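Local coordinates for protein glycosyltransferase (duf1792) (Streptococcus sanguinis, PDB 5V4A) that binds UDP as the GT-D-fold C-terminal domain of a longer glycosyltransferase and probably transfers a sugar from a UDP-linked donor, at residues Phe28-Met33 against Asn86-Asn91; Glu78-Asp83 against Ser111-Arg116; Ile169-Arg174 against Glu181-Ala186. All coordinates share one frame; numbering follows the deposited sequence.

Interactions 1 and 2 sit side by side, their centres about 11 Å apart; interaction 1 uses helix 82-103 itself and interaction 2 the turn leading into it. They meet where Trp88 CZ2 packs on Phe113 CZ at 3.7 Å and where Phe28 O lies 2.8 Å from Thr112 OG1, a probable hydrogen bond. Each is a small, partly buried contact that relies on aromatic rings, with a carboxylate in the first and a hydroxyl in the second. Interaction 3, about 29 Å from interaction 2 between centres and across the chain's centre, is buried and apolar, pairing a strand with its following helix. UDP bridges the halves: 111-116 holds its phosphate, 169-174 its base.

Interaction 1: Phe28-Met33 against Asn86-Asn91; sequences FGDGEM and NFWSLN
Asp30 sets its carboxylate against two neighbouring aromatic side chains, Phe87 and Trp88, in the GT-D-fold glycosyltransferase domain. The first turn of helix 30-36 here faces one side of helix 82-103. Asp30-Gly31-Glu32 spells the Asp-X-Glu sequence known from GT-D enzymes, and the nearest atoms of the Asp30 side chain and UDP are about 6 Å apart, consistent with a place beside the diphosphate pocket.

The CG of Asp30 is turned in between its own backbone N and carbonyl carbon (chi1 49°), which carries the carboxylate up to the ring ends; the second torsion then turns OD2 to Phe87 and OD1 to Trp88. OD2 comes to 3.6 Å from Phe87 CZ, while OD1 comes to 3.8 Å from CH2 of Trp88. Its CB lies in the plane of the Phe87 ring, at the edge. The carboxylate stands almost perpendicular to the indole, with planes 86° apart, so the two groups cross and do not stack. Both oxygens approach their rings obliquely, in van der Waals contact.

The rings also order each other. Phe87 has its CG anti to the backbone N, and this swings the ring alongside the next residue: its CD2 stands 3.7 Å above the indole of Trp88, over its centre. Trp88 is buried, touching Pro71 and Val73 and meeting His92 edge-to-face, a setting suited to a large apolar ring.

Behind the contact, Gly29 is the N-cap of helix 30-36. Having no side chain to offer, it takes part in only the reciprocal half of a capping box, in which the N3 residue Glu32 folds back on it. Gly29 N donates to Glu32 OE1 over 3.0 Å at 161°, OE1 accepting through its lone pair anti to the other oxygen.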
loop_
_atom_site.group_PDB
_atom_site.type_symbol
_atom_site.label_atom_id
_atom_site.label_comp_id
_atom_site.label_asym_id
_atom_site.label_seq_id
_atom_site.Cartn_x
_atom_site.Cartn_y
_atom_site.Cartn_z
ATOM N N PHE A 28 12.208 -10.209 15.109
ATOM C CA PHE A 28 13.310 -10.251 16.062
ATOM C C PHE A 28 14.389 -9.306 15.586
ATOM O O PHE A 28 14.798 -9.368 14.426
ATOM C CB PHE A 28 13.855 -11.670 16.208
ATOM C CG PHE A 28 12.905 -12.588 16.880
ATOM C CD1 PHE A 28 12.001 -13.335 16.142
ATOM C CD2 PHE A 28 12.887 -12.679 18.265
ATOM C CE1 PHE A 28 11.106 -14.181 16.776
ATOM C CE2 PHE A 28 12.004 -13.508 18.909
ATOM C CZ PHE A 28 11.104 -14.267 18.159
ATOM N N GLY A 29 14.825 -8.411 16.475
ATOM C CA GLY A 29 15.892 -7.491 16.156
ATOM C C GLY A 29 17.092 -7.683 17.057
ATOM O O GLY A 29 17.237 -8.722 17.710
ATOM N N ASP A 30 17.965 -6.676 17.095
ATOM C CA ASP A 30 19.212 -6.794 17.838
ATOM C C ASP A 30 18.985 -6.894 19.341
ATOM O O ASP A 30 19.775 -7.534 20.039
ATOM C CB ASP A 30 20.123 -5.612 17.494
ATOM C CG ASP A 30 19.413 -4.279 17.596
ATOM O OD1 ASP A 30 18.453 -4.045 16.826
ATOM O OD2 ASP A 30 19.809 -3.464 18.452
ATOM N N GLY A 31 17.916 -6.292 19.858
ATOM C CA GLY A 31 17.664 -6.365 21.285
ATOM C C GLY A 31 17.250 -7.749 21.739
ATOM O O GLY A 31 17.530 -8.144 22.875
ATOM N N GLU A 32 16.538 -8.490 20.878
ATOM C CA GLU A 32 16.165 -9.861 21.225
ATOM C C GLU A 32 17.377 -10.784 21.209
ATOM O O GLU A 32 17.547 -11.623 22.110
ATOM C CB GLU A 32 15.086 -10.358 20.262
ATOM C CG GLU A 32 13.714 -9.774 20.536
ATOM C CD GLU A 32 13.658 -8.270 20.359
ATOM O OE1 GLU A 32 13.949 -7.792 19.235
ATOM O OE2 GLU A 32 13.272 -7.576 21.327
ATOM N N MET A 33 18.245 -10.629 20.206
ATOM C CA MET A 33 19.474 -11.412 20.172
ATOM C C MET A 33 20.366 -11.073 21.369
ATOM O O MET A 33 21.080 -11.944 21.876
ATOM C CB MET A 33 20.205 -11.199 18.847
ATOM C CG MET A 33 21.592 -11.780 18.815
ATOM S SD MET A 33 21.560 -13.576 19.107
ATOM C CE MET A 33 20.571 -14.161 17.729
ATOM N N ASN A 86 27.517 0.530 9.896
ATOM C CA ASN A 86 28.574 0.357 10.891
ATOM C C ASN A 86 28.093 -0.467 12.081
ATOM O O ASN A 86 28.864 -1.251 12.648
ATOM C CB ASN A 86 29.086 1.723 11.347
ATOM C CG ASN A 86 29.926 2.415 10.283
ATOM O OD1 ASN A 86 30.658 1.766 9.535
ATOM N ND2 ASN A 86 29.806 3.733 10.199
ATOM N N PHE A 87 26.832 -0.296 12.485
ATOM C CA PHE A 87 26.327 -1.038 13.637
ATOM C C PHE A 87 26.236 -2.530 13.349
ATOM O O PHE A 87 26.730 -3.352 14.128
ATOM C CB PHE A 87 24.957 -0.522 14.074
ATOM C CG PHE A 87 24.268 -1.446 15.047
ATOM C CD1 PHE A 87 24.677 -1.512 16.372
ATOM C CD2 PHE A 87 23.240 -2.278 14.622
ATOM C CE1 PHE A 87 24.054 -2.390 17.268
ATOM C CE2 PHE A 87 22.616 -3.146 15.510
ATOM C CZ PHE A 87 23.022 -3.200 16.828
ATOM N N TRP A 88 25.567 -2.905 12.258
ATOM C CA TRP A 88 25.387 -4.323 11.957
ATOM C C TRP A 88 26.707 -4.982 11.581
ATOM O O TRP A 88 27.001 -6.093 12.032
ATOM C CB TRP A 88 24.372 -4.500 10.823
ATOM C CG TRP A 88 22.992 -4.048 11.170
ATOM C CD1 TRP A 88 22.341 -2.955 10.679
ATOM C CD2 TRP A 88 22.076 -4.693 12.064
ATOM N NE1 TRP A 88 21.084 -2.869 11.226
ATOM C CE2 TRP A 88 20.894 -3.927 12.075
ATOM C CE3 TRP A 88 22.142 -5.837 12.859
ATOM C CZ2 TRP A 88 19.788 -4.269 12.856
ATOM C CZ3 TRP A 88 21.032 -6.177 13.623
ATOM C CH2 TRP A 88 19.882 -5.399 13.622
ATOM N N SER A 89 27.516 -4.309 10.760
ATOM C CA SER A 89 28.667 -4.950 10.136
ATOM C C SER A 89 29.902 -4.968 11.022
ATOM O O SER A 89 30.775 -5.821 10.826
ATOM C CB SER A 89 28.988 -4.253 8.811
ATOM O OG SER A 89 30.369 -4.313 8.514
ATOM N N LEU A 90 30.004 -4.057 11.985
ATOM C CA LEU A 90 31.162 -3.994 12.859
ATOM C C LEU A 90 30.828 -4.236 14.323
ATOM O O LEU A 90 31.751 -4.373 15.133
ATOM C CB LEU A 90 31.865 -2.637 12.711
ATOM C CG LEU A 90 32.315 -2.307 11.287
ATOM C CD1 LEU A 90 32.994 -0.959 11.239
ATOM C CD2 LEU A 90 33.252 -3.389 10.779
ATOM N N ASN A 91 29.549 -4.301 14.683
ATOM C CA ASN A 91 29.129 -4.486 16.068
ATOM C C ASN A 91 28.249 -5.716 16.247
ATOM O O ASN A 91 28.610 -6.620 17.009
ATOM C CB ASN A 91 28.427 -3.213 16.564
ATOM C CG ASN A 91 28.267 -3.178 18.068
ATOM O OD1 ASN A 91 28.812 -4.021 18.783
ATOM N ND2 ASN A 91 27.549 -2.170 18.561
#

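Interaction 2: Glu78-Asp83 against Ser111-Arg116; sequences ERYSID and STFISR. With UDP (uridine-5'-diphosphate), chain C.
Tyr80 offers its ring face to the edge of Phe113 in an offset edge-to-face pair, with centroids 5.5 Å apart and planes at 79°. The Phe113 edge sits toward the phenol end, its CE2 3.8 Å from Tyr80 CZ. In return the Tyr80 hydroxyl lies in the plane of the phenylalanine ring, OH to CD2 3.5 Å, where aromatic hydrogens meet an oxygen.

That hydroxyl is hydrogen-bonded to Asp72 O and lies over the guanidinium of Arg79, which is itself salt-bridged to Asp72. Tyrosine thus suits the place: its ring packs while its OH ties the loop together. Phe113 is further flanked by Pro71, Val73 and Ile11.

The backbone at Phe113 is shaped by an ST turn, in which Ser111 OG accepts from Phe113 N at 3.2 Å, leading into the 3-10 segment 112-114. This tight winding presents the next two residues to the β-phosphate of UDP. Ser115 OG donates to O3B over 2.6 Å. Arg116, its chain bent at chi2 and chi3, meets O2B edge-on in the guanidinium plane through NH1 at 3.0 Å. Salt bridges from NE to Glu227 and NH2 to Glu248 fix the rotation of that group.

The chemistry is therefore divided: aromatic packing probably helps hold the turn, while the serine hydroxyl hydrogen-bonds the phosphate and the guanidinium probably offsets part of its charge.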
loop_
_atom_site.group_PDB
_atom_site.type_symbol
_atom_site.label_atom_id
_atom_site.label_comp_id
_atom_site.label_asym_id
_atom_site.label_seq_id
_atom_site.Cartn_x
_atom_site.Cartn_y
_atom_site.Cartn_z
ATOM N N GLU A 78 24.391 -1.983 1.771
ATOM C CA GLU A 78 24.400 -0.708 1.055
ATOM C C GLU A 78 23.031 -0.039 1.014
ATOM O O GLU A 78 22.943 1.139 0.646
ATOM C CB GLU A 78 24.890 -0.910 -0.384
ATOM C CG GLU A 78 26.009 -1.930 -0.531
ATOM C CD GLU A 78 25.486 -3.344 -0.676
ATOM O OE1 GLU A 78 26.261 -4.297 -0.441
ATOM O OE2 GLU A 78 24.296 -3.494 -1.017
ATOM N N ARG A 79 21.966 -0.762 1.357
ATOM C CA ARG A 79 20.630 -0.187 1.380
ATOM C C ARG A 79 20.423 0.781 2.533
ATOM O O ARG A 79 19.452 1.547 2.517
ATOM C CB ARG A 79 19.600 -1.312 1.463
ATOM C CG ARG A 79 19.462 -2.098 0.181
ATOM C CD ARG A 79 18.681 -3.371 0.397
ATOM N NE ARG A 79 19.383 -4.278 1.294
ATOM C CZ ARG A 79 18.844 -5.377 1.811
ATOM N NH1 ARG A 79 17.592 -5.701 1.519
ATOM N NH2 ARG A 79 19.557 -6.148 2.623
ATOM N N TYR A 80 21.301 0.768 3.527
ATOM C CA TYR A 80 21.048 1.461 4.776
ATOM C C TYR A 80 22.030 2.611 4.974
ATOM O O TYR A 80 23.044 2.730 4.280
ATOM C CB TYR A 80 21.126 0.478 5.942
ATOM C CG TYR A 80 20.237 -0.735 5.742
ATOM C CD1 TYR A 80 18.857 -0.620 5.781
ATOM C CD2 TYR A 80 20.784 -1.989 5.487
ATOM C CE1 TYR A 80 18.054 -1.711 5.608
ATOM C CE2 TYR A 80 19.980 -3.094 5.313
ATOM C CZ TYR A 80 18.615 -2.944 5.369
ATOM O OH TYR A 80 17.792 -4.024 5.184
ATOM N N SER A 81 21.687 3.477 5.924
ATOM C CA SER A 81 22.569 4.577 6.293
ATOM C C SER A 81 23.894 4.038 6.818
ATOM O O SER A 81 23.971 2.926 7.350
ATOM C CB SER A 81 21.901 5.455 7.351
ATOM O OG SER A 81 21.892 4.815 8.619
ATOM N N ILE A 82 24.947 4.854 6.684
ATOM C CA ILE A 82 26.282 4.424 7.087
ATOM C C ILE A 82 26.325 4.124 8.583
ATOM O O ILE A 82 27.081 3.251 9.032
ATOM C CB ILE A 82 27.334 5.473 6.664
ATOM C CG1 ILE A 82 28.745 4.895 6.778
ATOM C CG2 ILE A 82 27.204 6.741 7.489
ATOM C CD1 ILE A 82 28.966 3.675 5.896
ATOM N N ASP A 83 25.526 4.838 9.380
ATOM C CA ASP A 83 25.460 4.538 10.807
ATOM C C ASP A 83 24.918 3.136 11.032
ATOM O O ASP A 83 25.460 2.373 11.841
ATOM C CB ASP A 83 24.572 5.556 11.515
ATOM C CG ASP A 83 25.276 6.875 11.755
ATOM O OD1 ASP A 83 26.520 6.919 11.620
ATOM O OD2 ASP A 83 24.580 7.862 12.076
ATOM N N SER A 111 10.998 -9.640 7.083
ATOM C CA SER A 111 11.936 -8.582 7.466
ATOM C C SER A 111 11.463 -7.887 8.742
ATOM O O SER A 111 10.352 -7.354 8.788
ATOM C CB SER A 111 12.107 -7.556 6.346
ATOM O OG SER A 111 12.924 -6.481 6.782
ATOM N N THR A 112 12.324 -7.866 9.765
ATOM C CA THR A 112 11.993 -7.158 10.995
ATOM C C THR A 112 11.859 -5.661 10.761
ATOM O O THR A 112 11.147 -4.981 11.506
ATOM C CB THR A 112 13.069 -7.451 12.043
ATOM O OG1 THR A 112 12.914 -8.801 12.486
ATOM C CG2 THR A 112 12.980 -6.513 13.240
ATOM N N PHE A 113 12.438 -5.161 9.685
ATOM C CA PHE A 113 12.350 -3.745 9.361
ATOM C C PHE A 113 11.004 -3.358 8.731
ATOM O O PHE A 113 10.892 -2.248 8.214
ATOM C CB PHE A 113 13.508 -3.357 8.430
ATOM C CG PHE A 113 14.891 -3.672 8.985
ATOM C CD1 PHE A 113 15.126 -3.685 10.348
ATOM C CD2 PHE A 113 15.948 -3.962 8.132
ATOM C CE1 PHE A 113 16.389 -3.978 10.851
ATOM C CE2 PHE A 113 17.217 -4.235 8.622
ATOM C CZ PHE A 113 17.433 -4.254 9.986
ATOM N N ILE A 114 9.979 -4.222 8.767
ATOM C CA ILE A 114 8.645 -3.759 8.381
ATOM C C ILE A 114 8.141 -2.716 9.365
ATOM O O ILE A 114 7.280 -1.899 9.023
ATOM C CB ILE A 114 7.645 -4.931 8.268
ATOM C CG1 ILE A 114 7.521 -5.694 9.605
ATOM C CG2 ILE A 114 8.019 -5.848 7.113
ATOM C CD1 ILE A 114 6.289 -6.587 9.669
ATOM N N SER A 115 8.615 -2.774 10.612
ATOM C CA SER A 115 8.443 -1.716 11.601
ATOM C C SER A 115 9.384 -0.523 11.401
ATOM O O SER A 115 9.153 0.521 12.022
ATOM C CB SER A 115 8.602 -2.292 13.009
ATOM O OG SER A 115 9.957 -2.460 13.286
ATOM N N ARG A 116 10.498 -0.689 10.681
ATOM C CA ARG A 116 11.562 0.320 10.619
ATOM C C ARG A 116 11.762 0.809 9.183
ATOM O O ARG A 116 12.834 0.625 8.594
ATOM C CB ARG A 116 12.867 -0.234 11.177
ATOM C CG ARG A 116 12.764 -0.960 12.536
ATOM C CD ARG A 116 12.276 -0.016 13.638
ATOM N NE ARG A 116 13.050 1.227 13.652
ATOM C CZ ARG A 116 13.815 1.638 14.668
ATOM N NH1 ARG A 116 13.919 0.912 15.786
ATOM N NH2 ARG A 116 14.481 2.784 14.576
HETATM N N1 UDP C . 8.217 -1.351 25.158
HETATM C C2 UDP C . 7.292 -1.316 26.174
HETATM N N3 UDP C . 7.585 -2.101 27.257
HETATM C C4 UDP C . 8.697 -2.904 27.426
HETATM C C5 UDP C . 9.606 -2.898 26.325
HETATM C C6 UDP C . 9.337 -2.145 25.238
HETATM O O2 UDP C . 6.278 -0.636 26.125
HETATM O O4 UDP C . 8.821 -3.573 28.468
HETATM C "C1'" UDP C . 7.909 -0.575 23.927
HETATM C "C2'" UDP C . 8.700 0.703 23.678
HETATM O "O2'" UDP C . 8.220 1.776 24.486
HETATM C "C3'" UDP C . 8.437 0.895 22.169
HETATM C "C4'" UDP C . 8.276 -0.547 21.644
HETATM O "O4'" UDP C . 8.197 -1.388 22.814
HETATM O "O3'" UDP C . 7.219 1.582 21.905
HETATM C "C5'" UDP C . 9.365 -1.033 20.716
HETATM O "O5'" UDP C . 9.244 -2.438 20.401
HETATM P PA UDP C . 10.362 -3.181 19.564
HETATM O O1A UDP C . 11.666 -3.268 20.352
HETATM O O2A UDP C . 9.764 -4.455 19.095
HETATM O O3A UDP C . 10.649 -2.183 18.303
HETATM P PB UDP C . 11.393 -2.354 16.908
HETATM O O1B UDP C . 11.800 -3.833 16.916
HETATM O O2B UDP C . 12.636 -1.447 17.064
HETATM O O3B UDP C . 10.502 -1.997 15.757
#

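Interaction 3: Ile169-Arg174 against Glu181-Ala186; sequences IICPSR and EAIKQA. With UDP (uridine-5'-diphosphate), chain C.
Ile169 straddles the methyl group of Ala186, its CG2 and CD1 each 3.9 Å from Ala186 CB. Two residues on, Cys171 points to the same helix, and its SG settles against Ile183, 3.7 Å from CG1, with CD1 equally near. With its CG1 anti to the carbonyl carbon (chi1 -66°), Ile183 extends its longer branch toward the strand. Each pair matches a small side chain with a large one, Ala186 with Ile169 and Cys171 with Ile183, at nearly the same backbone spacing.

Strand 165-171 and helix 180-190 form the first two parts of a beta-alpha-beta crossover that passes over strand 142-148 to strand 195-199, in a Rossmann-like parallel sheet. Val146 of the crossed strand accordingly touches both Cys171 and Ile183. Lys184 NZ, on a buried side chain, is shared between a weak bond to Glu181 and a salt bridge to Asp210.

Past the strand end, the chain enters the nucleotide pocket. There UDP N3 donates to Pro172 O over 3.0 Å at 167°, a nearly straight bond.

Between these two segments the contact is shape and burial of apolar groups; the base is instead read by a backbone acceptor, which matches the N3-H of uracil and would find no such hydrogen on cytosine.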
loop_
_atom_site.group_PDB
_atom_site.type_symbol
_atom_site.label_atom_id
_atom_site.label_comp_id
_atom_site.label_asym_id
_atom_site.label_seq_id
_atom_site.Cartn_x
_atom_site.Cartn_y
_atom_site.Cartn_z
ATOM N N ILE A 169 -4.749 -1.512 25.735
ATOM C CA ILE A 169 -4.298 -2.125 26.972
ATOM C C ILE A 169 -2.920 -1.545 27.234
ATOM O O ILE A 169 -2.002 -1.775 26.439
ATOM C CB ILE A 169 -4.211 -3.656 26.843
ATOM C CG1 ILE A 169 -5.550 -4.287 26.443
ATOM C CG2 ILE A 169 -3.647 -4.283 28.114
ATOM C CD1 ILE A 169 -6.620 -4.214 27.463
ATOM N N ILE A 170 -2.774 -0.788 28.324
ATOM C CA ILE A 170 -1.530 -0.088 28.646
ATOM C C ILE A 170 -0.708 -0.928 29.622
ATOM O O ILE A 170 -1.214 -1.346 30.673
ATOM C CB ILE A 170 -1.810 1.299 29.252
ATOM C CG1 ILE A 170 -2.594 2.202 28.289
ATOM C CG2 ILE A 170 -0.502 1.957 29.647
ATOM C CD1 ILE A 170 -2.095 2.227 26.845
ATOM N N CYS A 171 0.570 -1.148 29.287
ATOM C CA CYS A 171 1.468 -2.079 29.969
ATOM C C CYS A 171 2.654 -1.329 30.553
ATOM O O CYS A 171 2.781 -0.124 30.299
ATOM C CB CYS A 171 1.938 -3.132 28.970
ATOM S SG CYS A 171 0.568 -3.997 28.201
ATOM N N PRO A 172 3.536 -1.972 31.335
ATOM C CA PRO A 172 4.777 -1.291 31.732
ATOM C C PRO A 172 5.599 -0.893 30.516
ATOM O O PRO A 172 5.735 -1.656 29.553
ATOM C CB PRO A 172 5.507 -2.339 32.587
ATOM C CG PRO A 172 4.431 -3.195 33.132
ATOM C CD PRO A 172 3.387 -3.268 32.037
ATOM N N SER A 173 6.160 0.318 30.578
ATOM C CA SER A 173 7.022 0.828 29.514
ATOM C C SER A 173 8.346 0.084 29.425
ATOM O O SER A 173 9.017 0.147 28.386
ATOM C CB SER A 173 7.276 2.322 29.722
ATOM O OG SER A 173 7.923 2.548 30.958
ATOM N N ARG A 174 8.746 -0.595 30.496
ATOM C CA ARG A 174 9.951 -1.405 30.506
ATOM C C ARG A 174 9.670 -2.608 31.387
ATOM O O ARG A 174 8.785 -2.566 32.242
ATOM C CB ARG A 174 11.160 -0.621 31.054
ATOM C CG ARG A 174 10.984 -0.194 32.497
ATOM C CD ARG A 174 12.108 0.756 32.909
ATOM N NE ARG A 174 12.215 0.913 34.362
ATOM C CZ ARG A 174 12.896 0.092 35.159
ATOM N NH1 ARG A 174 13.548 -0.948 34.648
ATOM N NH2 ARG A 174 12.941 0.320 36.471
ATOM N N GLU A 181 1.314 -12.692 31.831
ATOM C CA GLU A 181 0.065 -13.441 31.957
ATOM C C GLU A 181 -1.102 -12.505 32.225
ATOM O O GLU A 181 -2.209 -12.716 31.711
ATOM C CB GLU A 181 0.165 -14.497 33.059
ATOM C CG GLU A 181 1.061 -15.682 32.716
ATOM C CD GLU A 181 0.617 -16.426 31.454
ATOM O OE1 GLU A 181 -0.614 -16.560 31.224
ATOM O OE2 GLU A 181 1.503 -16.854 30.684
ATOM N N ALA A 182 -0.859 -11.435 32.980
ATOM C CA ALA A 182 -1.899 -10.442 33.224
ATOM C C ALA A 182 -2.236 -9.678 31.955
ATOM O O ALA A 182 -3.404 -9.344 31.720
ATOM C CB ALA A 182 -1.464 -9.476 34.327
ATOM N N ILE A 183 -1.228 -9.396 31.125
ATOM C CA ILE A 183 -1.486 -8.750 29.836
ATOM C C ILE A 183 -2.328 -9.665 28.957
ATOM O O ILE A 183 -3.311 -9.228 28.357
ATOM C CB ILE A 183 -0.167 -8.358 29.149
ATOM C CG1 ILE A 183 0.561 -7.276 29.955
ATOM C CG2 ILE A 183 -0.440 -7.791 27.753
ATOM C CD1 ILE A 183 2.040 -7.121 29.587
ATOM N N LYS A 184 -1.965 -10.958 28.890
ATOM C CA LYS A 184 -2.756 -11.923 28.123
ATOM C C LYS A 184 -4.184 -11.990 28.638
ATOM O O LYS A 184 -5.139 -12.058 27.852
ATOM C CB LYS A 184 -2.109 -13.310 28.170
ATOM C CG LYS A 184 -1.005 -13.484 27.146
ATOM C CD LYS A 184 -0.665 -14.926 26.891
ATOM C CE LYS A 184 0.270 -15.476 27.915
ATOM N NZ LYS A 184 0.623 -16.889 27.600
ATOM N N GLN A 185 -4.353 -11.957 29.959
ATOM C CA GLN A 185 -5.697 -12.000 30.512
ATOM C C GLN A 185 -6.499 -10.782 30.080
ATOM O O GLN A 185 -7.678 -10.897 29.719
ATOM C CB GLN A 185 -5.628 -12.096 32.030
ATOM C CG GLN A 185 -6.967 -12.110 32.714
ATOM C CD GLN A 185 -6.869 -12.644 34.121
ATOM O OE1 GLN A 185 -5.842 -12.485 34.784
ATOM N NE2 GLN A 185 -7.933 -13.291 34.587
ATOM N N ALA A 186 -5.861 -9.615 30.060
ATOM C CA ALA A 186 -6.547 -8.418 29.590
ATOM C C ALA A 186 -6.923 -8.550 28.125
ATOM O O ALA A 186 -8.016 -8.147 27.726
ATOM C CB ALA A 186 -5.676 -7.182 29.808
HETATM N N1 UDP C . 8.217 -1.351 25.158
HETATM C C2 UDP C . 7.292 -1.316 26.174
HETATM N N3 UDP C . 7.585 -2.101 27.257
HETATM C C4 UDP C . 8.697 -2.904 27.426
HETATM C C5 UDP C . 9.606 -2.898 26.325
HETATM C C6 UDP C . 9.337 -2.145 25.238
HETATM O O2 UDP C . 6.278 -0.636 26.125
HETATM O O4 UDP C . 8.821 -3.573 28.468
HETATM C "C1'" UDP C . 7.909 -0.575 23.927
HETATM C "C2'" UDP C . 8.700 0.703 23.678
HETATM O "O2'" UDP C . 8.220 1.776 24.486
HETATM C "C3'" UDP C . 8.437 0.895 22.169
HETATM C "C4'" UDP C . 8.276 -0.547 21.644
HETATM O "O4'" UDP C . 8.197 -1.388 22.814
HETATM O "O3'" UDP C . 7.219 1.582 21.905
HETATM C "C5'" UDP C . 9.365 -1.033 20.716
HETATM O "O5'" UDP C . 9.244 -2.438 20.401
HETATM P PA UDP C . 10.362 -3.181 19.564
HETATM O O1A UDP C . 11.666 -3.268 20.352
HETATM O O2A UDP C . 9.764 -4.455 19.095
HETATM O O3A UDP C . 10.649 -2.183 18.303
HETATM P PB UDP C . 11.393 -2.354 16.908
HETATM O O1B UDP C . 11.800 -3.833 16.916
HETATM O O2B UDP C . 12.636 -1.447 17.064
HETATM O O3B UDP C . 10.502 -1.997 15.757
#